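Peptide chain release factor subunit 1 (Aeropyrum pernix, PDB 3AGK) probably directs the end of protein synthesis, triggering release of the finished chain in response to the termination codons UAA, UAG and UGA. Local coordinates at residues Pro89-Val94 with Pro114-Val119; Leu34-Ile39 with Lys126-Asp131; Thr50-Glu55 with Ala77-Leu82; Asn140-Ile145 with Lys216-Gly221. One frame throughout, in Å; residues are numbered along the deposited sequence.

Interaction 1. Residues Pro89-Val94 with Pro114-Val119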
loop_
_atom_site.group_PDB
_atom_site.type_symbol
_atom_site.label_atom_id
_atom_site.label_comp_id
_atom_site.label_asym_id
_atom_site.label_seq_id
_atom_site.Cartn_x
_atom_site.Cartn_y
_atom_site.Cartn_z
ATOM N N PRO A 89 -14.015 2.917 24.613
ATOM C CA PRO A 89 -14.366 4.194 23.985
ATOM C C PRO A 89 -15.381 3.968 22.873
ATOM O O PRO A 89 -15.713 2.820 22.554
ATOM C CB PRO A 89 -13.040 4.678 23.383
ATOM C CG PRO A 89 -12.001 3.957 24.114
ATOM C CD PRO A 89 -12.575 2.639 24.514
ATOM N N PRO A 90 -15.867 5.055 22.273
ATOM C CA PRO A 90 -16.941 4.940 21.279
ATOM C C PRO A 90 -16.465 4.302 19.984
ATOM O O PRO A 90 -17.283 3.720 19.264
ATOM C CB PRO A 90 -17.346 6.396 21.031
ATOM C CG PRO A 90 -16.747 7.173 22.197
ATOM C CD PRO A 90 -15.501 6.456 22.537
ATOM N N ASN A 91 -15.171 4.409 19.690
ATOM C CA ASN A 91 -14.626 3.810 18.477
ATOM C C ASN A 91 -13.913 2.499 18.767
ATOM O O ASN A 91 -13.249 1.944 17.889
ATOM C CB ASN A 91 -13.655 4.760 17.787
ATOM C CG ASN A 91 -14.358 5.825 16.979
ATOM O OD1 ASN A 91 -15.584 5.843 16.890
ATOM N ND2 ASN A 91 -13.580 6.719 16.379
ATOM N N GLY A 92 -14.039 2.022 20.004
ATOM C CA GLY A 92 -13.357 0.814 20.439
ATOM C C GLY A 92 -11.935 1.060 20.924
ATOM O O GLY A 92 -11.488 2.212 21.055
ATOM N N LEU A 93 -11.229 -0.039 21.192
ATOM C CA LEU A 93 -9.845 -0.016 21.657
ATOM C C LEU A 93 -8.996 -0.928 20.795
ATOM O O LEU A 93 -9.491 -1.933 20.283
ATOM C CB LEU A 93 -9.772 -0.565 23.075
ATOM C CG LEU A 93 -9.916 0.293 24.313
ATOM C CD1 LEU A 93 -9.832 -0.631 25.511
ATOM C CD2 LEU A 93 -8.805 1.327 24.350
ATOM N N VAL A 94 -7.714 -0.608 20.649
ATOM C CA VAL A 94 -6.764 -1.592 20.137
ATOM C C VAL A 94 -5.475 -1.591 20.967
ATOM O O VAL A 94 -4.970 -0.531 21.360
ATOM C CB VAL A 94 -6.460 -1.436 18.620
ATOM C CG1 VAL A 94 -7.569 -0.680 17.896
ATOM C CG2 VAL A 94 -5.133 -0.770 18.409
ATOM N N PRO A 114 -9.450 6.272 14.695
ATOM C CA PRO A 114 -10.304 7.345 14.164
ATOM C C PRO A 114 -11.623 6.761 13.679
ATOM O O PRO A 114 -12.655 7.435 13.650
ATOM C CB PRO A 114 -9.506 7.886 12.967
ATOM C CG PRO A 114 -8.163 7.242 13.022
ATOM C CD PRO A 114 -8.295 5.992 13.826
ATOM N N GLU A 115 -11.555 5.489 13.311
ATOM C CA GLU A 115 -12.658 4.728 12.752
ATOM C C GLU A 115 -13.138 3.687 13.766
ATOM O O GLU A 115 -12.330 3.066 14.449
ATOM C CB GLU A 115 -12.160 3.989 11.506
ATOM C CG GLU A 115 -11.077 2.915 11.799
ATOM C CD GLU A 115 -9.663 3.353 11.436
ATOM O OE1 GLU A 115 -9.392 4.567 11.448
ATOM O OE2 GLU A 115 -8.813 2.489 11.135
ATOM N N PRO A 116 -14.458 3.474 13.852
ATOM C CA PRO A 116 -14.969 2.462 14.783
ATOM C C PRO A 116 -14.649 1.057 14.276
ATOM O O PRO A 116 -14.955 0.730 13.133
ATOM C CB PRO A 116 -16.490 2.680 14.760
ATOM C CG PRO A 116 -16.710 3.950 13.988
ATOM C CD PRO A 116 -15.534 4.118 13.088
ATOM N N ILE A 117 -14.023 0.242 15.111
ATOM C CA ILE A 117 -13.816 -1.149 14.751
ATOM C C ILE A 117 -15.102 -1.904 15.069
ATOM O O ILE A 117 -15.884 -1.466 15.919
ATOM C CB ILE A 117 -12.615 -1.737 15.503
ATOM C CG1 ILE A 117 -12.427 -1.020 16.834
ATOM C CG2 ILE A 117 -11.347 -1.545 14.702
ATOM C CD1 ILE A 117 -11.118 -1.366 17.514
ATOM N N ARG A 118 -15.342 -3.016 14.377
ATOM C CA ARG A 118 -16.579 -3.763 14.579
ATOM C C ARG A 118 -16.328 -5.226 14.898
ATOM O O ARG A 118 -17.159 -5.874 15.539
ATOM C CB ARG A 118 -17.521 -3.623 13.379
ATOM C CG ARG A 118 -18.758 -2.766 13.669
ATOM C CD ARG A 118 -18.359 -1.488 14.396
ATOM N NE ARG A 118 -19.489 -0.697 14.888
ATOM C CZ ARG A 118 -20.056 0.302 14.215
ATOM N NH1 ARG A 118 -19.614 0.630 13.009
ATOM N NH2 ARG A 118 -21.071 0.971 14.747
ATOM N N VAL A 119 -15.175 -5.735 14.467
ATOM C CA VAL A 119 -14.853 -7.150 14.657
ATOM C C VAL A 119 -13.766 -7.373 15.704
ATOM O O VAL A 119 -12.604 -6.987 15.523
ATOM C CB VAL A 119 -14.481 -7.853 13.333
ATOM C CG1 VAL A 119 -13.687 -6.938 12.433
ATOM C CG2 VAL A 119 -13.718 -9.167 13.605
#

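Interaction 2. Residues Leu34-Ile39 with Lys126-Asp131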
loop_
_atom_site.group_PDB
_atom_site.type_symbol
_atom_site.label_atom_id
_atom_site.label_comp_id
_atom_site.label_asym_id
_atom_site.label_seq_id
_atom_site.Cartn_x
_atom_site.Cartn_y
_atom_site.Cartn_z
ATOM N N LEU A 34 3.874 -11.676 20.058
ATOM C CA LEU A 34 3.450 -10.276 20.022
ATOM C C LEU A 34 1.928 -10.192 19.929
ATOM O O LEU A 34 1.319 -10.677 18.971
ATOM C CB LEU A 34 4.111 -9.527 18.863
ATOM C CG LEU A 34 5.640 -9.416 18.923
ATOM C CD1 LEU A 34 6.181 -8.702 17.694
ATOM C CD2 LEU A 34 6.103 -8.709 20.184
ATOM N N LEU A 35 1.327 -9.581 20.941
ATOM C CA LEU A 35 -0.126 -9.551 21.099
ATOM C C LEU A 35 -0.812 -8.449 20.297
ATOM O O LEU A 35 -0.392 -7.293 20.318
ATOM C CB LEU A 35 -0.472 -9.395 22.581
ATOM C CG LEU A 35 -1.927 -9.166 22.989
ATOM C CD1 LEU A 35 -2.841 -10.039 22.160
ATOM C CD2 LEU A 35 -2.112 -9.488 24.468
ATOM N N SER A 36 -1.876 -8.824 19.597
ATOM C CA SER A 36 -2.721 -7.865 18.900
ATOM C C SER A 36 -4.161 -8.029 19.402
ATOM O O SER A 36 -4.686 -9.140 19.417
ATOM C CB SER A 36 -2.653 -8.102 17.384
ATOM O OG SER A 36 -1.324 -7.991 16.902
ATOM N N LEU A 37 -4.802 -6.938 19.811
ATOM C CA LEU A 37 -6.140 -7.023 20.398
ATOM C C LEU A 37 -7.061 -5.848 20.021
ATOM O O LEU A 37 -6.784 -4.699 20.358
ATOM C CB LEU A 37 -6.019 -7.128 21.915
ATOM C CG LEU A 37 -7.300 -7.011 22.727
ATOM C CD1 LEU A 37 -8.137 -8.265 22.534
ATOM C CD2 LEU A 37 -6.952 -6.835 24.179
ATOM N N TYR A 38 -8.159 -6.150 19.332
ATOM C CA TYR A 38 -9.111 -5.137 18.877
ATOM C C TYR A 38 -10.461 -5.339 19.555
ATOM O O TYR A 38 -11.030 -6.428 19.503
ATOM C CB TYR A 38 -9.342 -5.265 17.374
ATOM C CG TYR A 38 -8.184 -4.919 16.463
ATOM C CD1 TYR A 38 -7.066 -5.743 16.365
ATOM C CD2 TYR A 38 -8.244 -3.800 15.642
ATOM C CE1 TYR A 38 -6.016 -5.427 15.497
ATOM C CE2 TYR A 38 -7.211 -3.479 14.777
ATOM C CZ TYR A 38 -6.098 -4.289 14.704
ATOM O OH TYR A 38 -5.082 -3.950 13.831
ATOM N N ILE A 39 -10.996 -4.293 20.167
ATOM C CA ILE A 39 -12.247 -4.408 20.909
ATOM C C ILE A 39 -13.321 -3.444 20.414
ATOM O O ILE A 39 -13.188 -2.235 20.558
ATOM C CB ILE A 39 -12.019 -4.141 22.396
ATOM C CG1 ILE A 39 -10.870 -5.020 22.928
ATOM C CG2 ILE A 39 -13.329 -4.325 23.174
ATOM C CD1 ILE A 39 -10.392 -4.620 24.326
ATOM N N LYS A 126 4.330 -13.383 15.278
ATOM C CA LYS A 126 5.721 -12.949 15.199
ATOM C C LYS A 126 5.775 -11.440 14.891
ATOM O O LYS A 126 6.842 -10.811 14.927
ATOM C CB LYS A 126 6.482 -13.784 14.154
ATOM C CG LYS A 126 6.529 -15.293 14.475
ATOM C CD LYS A 126 7.057 -16.131 13.307
ATOM C CE LYS A 126 6.996 -17.633 13.602
ATOM N NZ LYS A 126 7.417 -18.467 12.428
ATOM N N ARG A 127 4.598 -10.875 14.615
ATOM C CA ARG A 127 4.440 -9.447 14.354
ATOM C C ARG A 127 3.074 -8.955 14.860
ATOM O O ARG A 127 2.215 -9.756 15.240
ATOM C CB ARG A 127 4.602 -9.163 12.853
ATOM C CG ARG A 127 3.546 -9.812 11.970
ATOM C CD ARG A 127 3.970 -9.856 10.498
ATOM N NE ARG A 127 4.148 -8.525 9.922
ATOM C CZ ARG A 127 4.534 -8.292 8.668
ATOM N NH1 ARG A 127 4.670 -7.044 8.235
ATOM N NH2 ARG A 127 4.786 -9.304 7.844
ATOM N N PHE A 128 2.881 -7.638 14.888
ATOM C CA PHE A 128 1.563 -7.076 15.174
ATOM C C PHE A 128 0.640 -7.193 13.939
ATOM O O PHE A 128 1.080 -7.049 12.791
ATOM C CB PHE A 128 1.669 -5.604 15.628
ATOM C CG PHE A 128 2.342 -5.405 16.983
ATOM C CD1 PHE A 128 2.027 -6.216 18.072
ATOM C CD2 PHE A 128 3.255 -4.367 17.174
ATOM C CE1 PHE A 128 2.634 -6.019 19.314
ATOM C CE2 PHE A 128 3.864 -4.161 18.407
ATOM C CZ PHE A 128 3.550 -4.987 19.481
ATOM N N ILE A 129 -0.638 -7.465 14.175
ATOM C CA ILE A 129 -1.611 -7.495 13.093
ATOM C C ILE A 129 -2.238 -6.112 12.948
ATOM O O ILE A 129 -2.995 -5.666 13.810
ATOM C CB ILE A 129 -2.718 -8.522 13.358
ATOM C CG1 ILE A 129 -2.113 -9.844 13.839
ATOM C CG2 ILE A 129 -3.593 -8.692 12.108
ATOM C CD1 ILE A 129 -1.129 -10.458 12.876
ATOM N N THR A 130 -1.917 -5.435 11.859
ATOM C CA THR A 130 -2.307 -4.041 11.703
ATOM C C THR A 130 -3.421 -3.938 10.679
ATOM O O THR A 130 -3.993 -2.860 10.464
ATOM C CB THR A 130 -1.125 -3.217 11.223
ATOM O OG1 THR A 130 -1.168 -3.117 9.797
ATOM C CG2 THR A 130 0.178 -3.880 11.632
ATOM N N ASP A 131 -3.705 -5.076 10.051
ATOM C CA ASP A 131 -4.730 -5.211 9.031
ATOM C C ASP A 131 -5.753 -4.096 9.005
ATOM O O ASP A 131 -5.733 -3.246 8.127
ATOM C CB ASP A 131 -5.477 -6.540 9.215
ATOM C CG ASP A 131 -4.685 -7.731 8.725
ATOM O OD1 ASP A 131 -3.466 -7.575 8.514
ATOM O OD2 ASP A 131 -5.282 -8.820 8.558
#

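Interaction 3. Residues Thr50-Glu55 with Ala77-Leu82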
loop_
_atom_site.group_PDB
_atom_site.type_symbol
_atom_site.label_atom_id
_atom_site.label_comp_id
_atom_site.label_asym_id
_atom_site.label_seq_id
_atom_site.Cartn_x
_atom_site.Cartn_y
_atom_site.Cartn_z
ATOM N N THR A 50 -12.327 -11.861 30.691
ATOM C CA THR A 50 -12.507 -13.311 30.783
ATOM C C THR A 50 -11.744 -14.047 29.673
ATOM O O THR A 50 -11.051 -15.034 29.933
ATOM C CB THR A 50 -13.998 -13.692 30.732
ATOM O OG1 THR A 50 -14.657 -13.164 31.883
ATOM C CG2 THR A 50 -14.176 -15.224 30.707
ATOM N N LEU A 51 -11.850 -13.551 28.444
ATOM C CA LEU A 51 -11.116 -14.139 27.325
ATOM C C LEU A 51 -9.587 -14.097 27.531
ATOM O O LEU A 51 -8.905 -15.087 27.328
ATOM C CB LEU A 51 -11.513 -13.458 26.010
ATOM C CG LEU A 51 -10.871 -14.012 24.730
ATOM C CD1 LEU A 51 -11.751 -13.751 23.509
ATOM C CD2 LEU A 51 -9.479 -13.420 24.521
ATOM N N LEU A 52 -9.046 -12.953 27.935
ATOM C CA LEU A 52 -7.615 -12.858 28.193
ATOM C C LEU A 52 -7.205 -13.785 29.334
ATOM O O LEU A 52 -6.131 -14.380 29.300
ATOM C CB LEU A 52 -7.213 -11.416 28.534
ATOM C CG LEU A 52 -7.313 -10.395 27.406
ATOM C CD1 LEU A 52 -6.875 -9.029 27.889
ATOM C CD2 LEU A 52 -6.490 -10.842 26.195
ATOM N N ARG A 53 -8.061 -13.890 30.349
ATOM C CA ARG A 53 -7.780 -14.745 31.498
ATOM C C ARG A 53 -7.714 -16.221 31.070
ATOM O O ARG A 53 -6.880 -16.975 31.565
ATOM C CB ARG A 53 -8.838 -14.542 32.589
ATOM C CG ARG A 53 -8.466 -13.453 33.593
ATOM C CD ARG A 53 -9.610 -13.082 34.512
ATOM N NE ARG A 53 -9.205 -11.957 35.351
ATOM C CZ ARG A 53 -10.029 -11.242 36.107
ATOM N NH1 ARG A 53 -11.322 -11.526 36.136
ATOM N NH2 ARG A 53 -9.555 -10.238 36.839
ATOM N N GLN A 54 -8.601 -16.611 30.152
ATOM C CA GLN A 54 -8.590 -17.958 29.564
ATOM C C GLN A 54 -7.307 -18.193 28.788
ATOM O O GLN A 54 -6.611 -19.197 28.980
ATOM C CB GLN A 54 -9.751 -18.142 28.599
ATOM C CG GLN A 54 -11.119 -17.980 29.211
ATOM C CD GLN A 54 -12.206 -18.435 28.264
ATOM O OE1 GLN A 54 -13.388 -18.162 28.473
ATOM N NE2 GLN A 54 -11.808 -19.145 27.210
ATOM N N GLU A 55 -7.011 -17.260 27.889
ATOM C CA GLU A 55 -5.779 -17.295 27.121
ATOM C C GLU A 55 -4.575 -17.419 28.052
ATOM O O GLU A 55 -3.610 -18.110 27.735
ATOM C CB GLU A 55 -5.658 -16.053 26.220
ATOM C CG GLU A 55 -6.528 -16.135 24.956
ATOM C CD GLU A 55 -6.362 -17.484 24.244
ATOM O OE1 GLU A 55 -5.207 -17.859 23.944
ATOM O OE2 GLU A 55 -7.377 -18.167 23.997
ATOM N N ALA A 77 0.058 -7.420 30.753
ATOM C CA ALA A 77 0.154 -5.997 30.443
ATOM C C ALA A 77 -1.166 -5.506 29.871
ATOM O O ALA A 77 -1.669 -4.462 30.272
ATOM C CB ALA A 77 1.294 -5.733 29.483
ATOM N N ALA A 78 -1.739 -6.277 28.952
ATOM C CA ALA A 78 -3.017 -5.903 28.359
ATOM C C ALA A 78 -4.146 -5.872 29.407
ATOM O O ALA A 78 -4.965 -4.935 29.427
ATOM C CB ALA A 78 -3.358 -6.821 27.199
ATOM N N MET A 79 -4.176 -6.876 30.287
ATOM C CA MET A 79 -5.146 -6.878 31.391
ATOM C C MET A 79 -5.000 -5.659 32.292
ATOM O O MET A 79 -6.003 -5.071 32.691
ATOM C CB MET A 79 -5.058 -8.142 32.241
ATOM C CG MET A 79 -5.522 -9.414 31.511
ATOM S SD MET A 79 -5.460 -10.920 32.525
ATOM C CE MET A 79 -4.355 -11.918 31.541
ATOM N N ASP A 80 -3.757 -5.316 32.629
ATOM C CA ASP A 80 -3.459 -4.108 33.402
ATOM C C ASP A 80 -4.086 -2.895 32.746
ATOM O O ASP A 80 -4.747 -2.085 33.392
ATOM C CB ASP A 80 -1.949 -3.874 33.460
ATOM C CG ASP A 80 -1.272 -4.712 34.512
ATOM O OD1 ASP A 80 -1.967 -5.131 35.462
ATOM O OD2 ASP A 80 -0.045 -4.948 34.382
ATOM N N ARG A 81 -3.838 -2.777 31.447
ATOM C CA ARG A 81 -4.318 -1.664 30.655
ATOM C C ARG A 81 -5.847 -1.577 30.715
ATOM O O ARG A 81 -6.415 -0.491 30.871
ATOM C CB ARG A 81 -3.829 -1.847 29.215
ATOM C CG ARG A 81 -3.017 -0.695 28.622
ATOM C CD ARG A 81 -2.018 -0.099 29.592
ATOM N NE ARG A 81 -1.115 -1.103 30.151
ATOM C CZ ARG A 81 0.191 -1.160 29.911
ATOM N NH1 ARG A 81 0.768 -0.268 29.118
ATOM N NH2 ARG A 81 0.918 -2.109 30.474
ATOM N N LEU A 82 -6.519 -2.722 30.602
ATOM C CA LEU A 82 -7.979 -2.729 30.524
ATOM C C LEU A 82 -8.613 -2.422 31.870
ATOM O O LEU A 82 -9.698 -1.855 31.948
ATOM C CB LEU A 82 -8.509 -4.074 30.005
ATOM C CG LEU A 82 -8.193 -4.477 28.566
ATOM C CD1 LEU A 82 -8.885 -5.788 28.227
ATOM C CD2 LEU A 82 -8.611 -3.394 27.599
#

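Interaction 4. Residues Asn140-Ile145 with Lys216-Gly221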
loop_
_atom_site.group_PDB
_atom_site.type_symbol
_atom_site.label_atom_id
_atom_site.label_comp_id
_atom_site.label_asym_id
_atom_site.label_seq_id
_atom_site.Cartn_x
_atom_site.Cartn_y
_atom_site.Cartn_z
ATOM N N ASN A 140 -8.686 5.757 -0.323
ATOM C CA ASN A 140 -9.467 4.938 -1.222
ATOM C C ASN A 140 -9.205 5.388 -2.650
ATOM O O ASN A 140 -10.086 5.944 -3.300
ATOM C CB ASN A 140 -10.954 5.053 -0.892
ATOM C CG ASN A 140 -11.314 4.389 0.428
ATOM O OD1 ASN A 140 -12.405 4.602 0.965
ATOM N ND2 ASN A 140 -10.399 3.577 0.954
ATOM N N ASN A 141 -7.986 5.168 -3.132
ATOM C CA ASN A 141 -7.632 5.579 -4.485
ATOM C C ASN A 141 -6.915 4.506 -5.307
ATOM O O ASN A 141 -6.140 4.817 -6.206
ATOM C CB ASN A 141 -6.795 6.861 -4.453
ATOM C CG ASN A 141 -5.439 6.662 -3.811
ATOM O OD1 ASN A 141 -4.656 7.603 -3.715
ATOM N ND2 ASN A 141 -5.150 5.438 -3.376
ATOM N N ALA A 142 -7.171 3.243 -4.997
ATOM C CA ALA A 142 -6.475 2.155 -5.677
ATOM C C ALA A 142 -7.064 1.851 -7.062
ATOM O O ALA A 142 -8.289 1.857 -7.263
ATOM C CB ALA A 142 -6.476 0.906 -4.809
ATOM N N ILE A 143 -6.167 1.597 -8.003
ATOM C CA ILE A 143 -6.520 1.130 -9.337
ATOM C C ILE A 143 -5.935 -0.266 -9.595
ATOM O O ILE A 143 -4.731 -0.492 -9.405
ATOM C CB ILE A 143 -5.973 2.093 -10.404
ATOM C CG1 ILE A 143 -6.516 3.506 -10.157
ATOM C CG2 ILE A 143 -6.271 1.571 -11.819
ATOM C CD1 ILE A 143 -8.027 3.596 -10.261
ATOM N N GLY A 144 -6.796 -1.198 -10.002
ATOM C CA GLY A 144 -6.367 -2.524 -10.418
ATOM C C GLY A 144 -6.038 -2.479 -11.900
ATOM O O GLY A 144 -6.622 -1.714 -12.654
ATOM N N ILE A 145 -5.065 -3.269 -12.319
ATOM C CA ILE A 145 -4.695 -3.340 -13.728
ATOM C C ILE A 145 -4.570 -4.808 -14.139
ATOM O O ILE A 145 -3.917 -5.604 -13.443
ATOM C CB ILE A 145 -3.366 -2.623 -13.998
ATOM C CG1 ILE A 145 -3.387 -1.233 -13.362
ATOM C CG2 ILE A 145 -3.066 -2.557 -15.523
ATOM C CD1 ILE A 145 -2.055 -0.824 -12.828
ATOM N N LYS A 216 -13.963 -3.439 0.112
ATOM C CA LYS A 216 -13.513 -2.539 1.173
ATOM C C LYS A 216 -13.635 -1.077 0.759
ATOM O O LYS A 216 -13.384 -0.192 1.568
ATOM C CB LYS A 216 -12.057 -2.815 1.565
ATOM C CG LYS A 216 -11.814 -4.099 2.339
ATOM C CD LYS A 216 -10.358 -4.180 2.792
ATOM C CE LYS A 216 -9.413 -3.679 1.698
ATOM N NZ LYS A 216 -7.974 -3.662 2.107
ATOM N N GLY A 217 -13.981 -0.823 -0.501
ATOM C CA GLY A 217 -14.103 0.540 -1.007
ATOM C C GLY A 217 -12.798 1.199 -1.434
ATOM O O GLY A 217 -12.784 2.307 -1.965
ATOM N N VAL A 218 -11.699 0.502 -1.184
ATOM C CA VAL A 218 -10.366 0.936 -1.556
ATOM C C VAL A 218 -10.141 0.978 -3.073
ATOM O O VAL A 218 -9.457 1.871 -3.587
ATOM C CB VAL A 218 -9.332 -0.015 -0.948
ATOM C CG1 VAL A 218 -7.976 0.229 -1.554
ATOM C CG2 VAL A 218 -9.301 0.140 0.562
ATOM N N LEU A 219 -10.687 -0.002 -3.789
ATOM C CA LEU A 219 -10.510 -0.057 -5.237
ATOM C C LEU A 219 -11.515 0.851 -5.915
ATOM O O LEU A 219 -12.717 0.674 -5.751
ATOM C CB LEU A 219 -10.678 -1.487 -5.770
ATOM C CG LEU A 219 -10.009 -1.812 -7.111
ATOM C CD1 LEU A 219 -8.491 -1.666 -6.985
ATOM C CD2 LEU A 219 -10.368 -3.244 -7.594
ATOM N N LYS A 220 -11.019 1.804 -6.698
ATOM C CA LYS A 220 -11.890 2.735 -7.407
ATOM C C LYS A 220 -12.060 2.411 -8.894
ATOM O O LYS A 220 -13.001 2.877 -9.535
ATOM C CB LYS A 220 -11.393 4.174 -7.227
ATOM C CG LYS A 220 -11.523 4.683 -5.793
ATOM C CD LYS A 220 -12.958 5.068 -5.445
ATOM C CE LYS A 220 -13.119 6.595 -5.390
ATOM N NZ LYS A 220 -14.502 7.044 -5.040
ATOM N N GLY A 221 -11.155 1.616 -9.448
ATOM C CA GLY A 221 -11.235 1.309 -10.861
ATOM C C GLY A 221 -10.339 0.176 -11.290
ATOM O O GLY A 221 -9.470 -0.255 -10.529
#

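Interaction 1. Residues Pro89-Val94 with Pro114-Val119
Asn91 lies alongside the ring of Pro116, the two side chains pointing the same way. Its CG stands beside the backbone N and anti to the carbonyl carbon (chi1 -79°), so that OD1 runs along the ring, 3.6 Å from Pro116 CG. The ND2 end turns toward Pro114: Asn91 ND2 comes within 3.0 Å of Pro114 O, yet at too poor an angle for a hydrogen bond, and its acceptor is Pro113 O. An alanine here would remove the carboxamide with its bond to Pro113 O and its contact with the Pro116 ring, and would probably loosen the hold of the turn on this loop. Main chain meets main chain as well, since Ile117 N makes a straight (164°) but weak bond of 3.3 Å to Asn91 O. Asn91 is the third residue of a type I turn, Pro89 to Gly92, that leads into strand 93-98 of the antiparallel sheet of eRF1 domain 1; residues 114-119 belong to the loop before edge strand 121-125. Ile117 reaches in from that loop with chi1 at 28°, away from any staggered position. This puts its CG1 3.3 Å from Asn91 O, and carries Ile117 CD1 obliquely to Val94 CG1 (3.6 Å). Gly92 has a positive phi, and a CB on it would collide with Ile117 CG1.

Interaction 2. Residues Leu34-Ile39 with Lys126-Asp131
Both polar backbone atoms of Ile129 are satisfied by side chains of strand 34-39. Ile129 N donates to Ser36 OG over 2.9 Å in an almost perfectly straight bond (175°); the serine presents this oxygen by setting OG beside its own backbone N (chi1 -59°). Two residues on, the Tyr38 hydroxyl donates to Ile129 O at 2.7 Å. It arrives in the carbonyl plane on a lone pair (135° at the oxygen), and that oxygen also lies in the plane of the tyrosine ring, at its edge. A phenylalanine here would leave Ile129 O without this donor and would probably loosen the loop. The backbone of Ser36 bonds to Arg123 and that of Tyr38 to Tyr121, both in edge strand 121-125 of the antiparallel sheet of eRF1 domain 1. Residues 126-131, which follow that strand, turn back to run in roughly the direction of strand 34-39 and bond to its side chains. Phe128, one residue before Ile129, packs on Leu34 to Ser36, its CE1 obliquely 3.8 Å from Leu34 CB and 3.4 Å from Leu35 O. The edge of its ring is turned to Ser36 OG, and the rings of Phe96 and Trp27 also meet it. Leu34 CD1 reaches the start of the loop, 3.5 Å from Lys126 O.

Interaction 3. Residues Thr50-Glu55 with Ala77-Leu82
An antiparallel helical hairpin, formed by helices 45-58 and 65-82 of eRF1 domain 1, is held here by apolar side chains. The segment axes run 162° apart in direction and approach to 10.4 Å. No hydrogen bond crosses between Thr50-Glu55 and Ala77-Leu82, and the buried surface, 203 Å² with both sides summed, is modest. Leu52 contributes the largest share, followed by Met79. With CG beside its backbone N and CD1 extended beyond, this leucine enters the surface made by Ala78, Met79 and Leu82, the first and last of which are one helical turn apart. Its tip makes the closest side-chain contacts: Leu52 CD1 lies 3.8 Å from Leu82 CD1, where the two leucines cross at about a right angle, 4.2 Å from Ala78 CB and 3.9 Å from Met79 CG. The methionine slides past Leu52 in the opposite direction. A bend at the last torsion of Met79 (chi3 -121°) turns its methyl onto the facing helix, so that Met79 CE rests 3.8 Å from Leu52 O. Its sulfur meets the next residue instead, with Met79 SD 4.1 Å from Arg53 CG. Arg53 runs extended from CG to NE and touches the methionine obliquely, through the apolar root of its chain. From the same helix, Met49 and Tyr56, which flank the segment in sequence, also touch Met79, while Val48 touches Leu82. Through this segment helix 65-82 also packs on the sheet: Ala78 meets Leu95 and Leu82 meets Leu93 of strand 93-98, and Ala77 touches Cys108 of strand 107-111, which is joined by a disulfide to Cys97.

Interaction 4. Residues Asn140-Ile145 with Lys216-Gly221
With CG anti to the backbone N (chi1 -157°) and chi2 at 63°, Leu219 folds its CD1 across the neighbouring strand, where it lies 3.5 Å from Gly144 N and 3.9 Å from Ala142 CB. Val218 sets CG1 anti to its own N and brings it to the same Ala142 CB, at 3.6 Å. Lys220 is bent at chi2 and chi3, and its CG presses on the carbonyl of Asn140, 3.1 Å from Asn140 O, a tight approach. Three backbone bonds lace the strands: Ala142 N to Val218 O (3.0 Å), Lys220 N to Ala142 O (2.8 Å) and Gly144 N to Gly221 O (2.9 Å). Ala142 pairs with Leu219 but Ile143 with Gly221, so Lys220 is the extra residue of a beta bulge, and its psi of -19° departs from the extended form. A CB on Gly221 would come tight against Ile143 CD1. Ahead of the strand, Gly217 ends helix 188-215 in a Schellman motif, and its O faces Asn140 CB. Strands 142-149 and 219-226 thus start side by side and parallel at the centre of a mixed sheet with strand order 3-2-1-4-5 and its second strand antiparallel, the hallmark of the ribonuclease H-like fold of eRF1 domain 2.

Interactions 1, 2 and 3 form one continuous body in eRF1 domain 1, and interaction 4 stands apart in domain 2. Interactions 1 and 2 share a sheet: Leu93 O and Ile39 N, 2.8 Å apart, make a probable hydrogen bond, and Val94 CG1 lies 3.9 Å from Tyr38 CD2. Leu82 of interaction 3 joins both, its CD2 being 3.7 Å from Leu93 CD1 and 3.9 Å from Ile39 CD1. Interaction 4 comes within about 6 Å of interaction 2 at the nearest atoms, without touching, and lies about 37 Å from interaction 3 between centres. In this family the first domain reads the stop codon and the second promotes peptide release; the contacts described here belong to the frameworks of these two domains.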